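Local coordinates for acetate CoA-transferase subunit beta (Escherichia coli DH5[alpha], PDB 5DBN), which transfers coenzyme A from acetyl-CoA to acetoacetate and other short-chain carboxylates through a covalent enzyme-CoA intermediate, activating short-chain fatty acids for degradation, at residues D188-D191 and L192-R196. Residues are numbered along the deposited sequence; the frame is centred on the assembly and turned at random.
Sequences DGCD and LATVR
One carboxylate oxygen of D191 receives two donors from T194, three residues further on. The backbone amide comes first: T194 N lies 3.0 Å from D191 OD1, meeting it nearly along the C-O bond direction, although the N-H itself is bent to 148°. The hydroxyl supplies the second bond, with T194 OG1 2.8 Å from D191 OD1 and about 43° out of the carboxylate plane. Two bonds on the one oxygen probably limit rotation of the carboxylate, and the two side chains cross at about a right angle.

Torsions explain the fit. CG of D191 sits between its own N and carbonyl carbon (chi1 47°), which brings OD1 to the backbone N and hydroxyl of T194. OG1 of T194 stays beside its own backbone N, which puts the hydroxyl on the same side of the residue as its amide, and both reach D191 OD1 from one face of the carboxylate plane. This is a classic N-cap: D191 stands immediately before helix 192-197, and its side chain satisfies an amide that has no preceding turn to bond to. The carboxylate's negative charge is also probably favourable next to the positive end of the helix dipole. The cap remains a surface feature, away from the predicted active-site glutamate.

Backbone bonding continues the turn, weakly at first, with V195 N 3.4 Å from D191 O, then more firmly as R196 N bonds L192 O. Alongside the cap, C190 SG packs against V195 CG2 at 3.8 Å and lies near T194 CB. Further out, C190 also touches L171, V195 reaches H141, and L192 rests against the two last strands of the mixed sheet, on L183 and I186 of 180-186 and on V205 of 204-205.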
loop_
_atom_site.group_PDB
_atom_site.type_symbol
_atom_site.label_atom_id
_atom_site.label_comp_id
_atom_site.label_asym_id
_atom_site.label_seq_id
_atom_site.Cartn_x
_atom_site.Cartn_y
_atom_site.Cartn_z
ATOM N N ASP B 188 -37.253 -12.095 25.416
ATOM C CA ASP B 188 -38.355 -12.163 26.370
ATOM C C ASP B 188 -39.699 -11.991 25.667
ATOM O O ASP B 188 -39.845 -11.151 24.780
ATOM C CB ASP B 188 -38.188 -11.100 27.457
ATOM C CG ASP B 188 -37.131 -11.473 28.480
ATOM O OD1 ASP B 188 -37.191 -12.603 29.011
ATOM O OD2 ASP B 188 -36.241 -10.641 28.751
ATOM N N GLY B 189 -40.675 -12.794 26.080
ATOM C CA GLY B 189 -41.992 -12.790 25.469
ATOM C C GLY B 189 -42.063 -13.730 24.278
ATOM O O GLY B 189 -43.107 -13.848 23.634
ATOM N N CYS B 190 -40.950 -14.405 24.000
ATOM C CA CYS B 190 -40.862 -15.358 22.897
ATOM C C CYS B 190 -40.460 -16.728 23.433
ATOM O O CYS B 190 -39.915 -16.834 24.532
ATOM C CB CYS B 190 -39.853 -14.871 21.853
ATOM S SG CYS B 190 -39.864 -15.794 20.297
ATOM N N ASP B 191 -40.751 -17.773 22.662
ATOM C CA ASP B 191 -40.410 -19.143 23.042
ATOM C C ASP B 191 -39.675 -19.862 21.913
ATOM O O ASP B 191 -39.601 -19.365 20.790
ATOM C CB ASP B 191 -41.666 -19.923 23.435
ATOM C CG ASP B 191 -42.799 -19.742 22.449
ATOM O OD1 ASP B 191 -42.738 -20.345 21.357
ATOM O OD2 ASP B 191 -43.756 -19.004 22.769
ATOM N N LEU B 192 -39.135 -21.034 22.224
ATOM C CA LEU B 192 -38.352 -21.806 21.265
ATOM C C LEU B 192 -39.162 -22.241 20.046
ATOM O O LEU B 192 -38.635 -22.297 18.935
ATOM C CB LEU B 192 -37.767 -23.044 21.948
ATOM C CG LEU B 192 -36.973 -23.998 21.050
ATOM C CD1 LEU B 192 -35.810 -23.284 20.377
ATOM C CD2 LEU B 192 -36.484 -25.191 21.851
ATOM N N ALA B 193 -40.433 -22.561 20.255
ATOM C CA ALA B 193 -41.280 -23.054 19.172
ATOM C C ALA B 193 -41.554 -21.980 18.123
ATOM O O ALA B 193 -41.612 -22.276 16.929
ATOM C CB ALA B 193 -42.587 -23.583 19.730
ATOM N N THR B 194 -41.725 -20.739 18.569
ATOM C CA THR B 194 -41.963 -19.629 17.654
ATOM C C THR B 194 -40.730 -19.379 16.788
ATOM O O THR B 194 -40.841 -19.170 15.580
ATOM C CB THR B 194 -42.325 -18.336 18.404
ATOM O OG1 THR B 194 -43.397 -18.593 19.320
ATOM C CG2 THR B 194 -42.749 -17.247 17.425
ATOM N N VAL B 195 -39.560 -19.397 17.419
ATOM C CA VAL B 195 -38.298 -19.213 16.710
ATOM C C VAL B 195 -38.109 -20.335 15.695
ATOM O O VAL B 195 -37.737 -20.088 14.548
ATOM C CB VAL B 195 -37.093 -19.179 17.683
ATOM C CG1 VAL B 195 -35.775 -19.081 16.917
ATOM C CG2 VAL B 195 -37.226 -18.019 18.657
ATOM N N ARG B 196 -38.372 -21.563 16.127
ATOM C CA ARG B 196 -38.269 -22.725 15.252
ATOM C C ARG B 196 -39.203 -22.561 14.054
ATOM O O ARG B 196 -38.816 -22.802 12.912
ATOM C CB ARG B 196 -38.611 -24.005 16.018
ATOM C CG ARG B 196 -38.079 -25.268 15.374
ATOM C CD ARG B 196 -36.759 -25.695 15.995
ATOM N NE ARG B 196 -36.949 -26.295 17.314
ATOM C CZ ARG B 196 -35.977 -26.849 18.033
ATOM N NH1 ARG B 196 -34.734 -26.883 17.566
ATOM N NH2 ARG B 196 -36.250 -27.371 19.222
#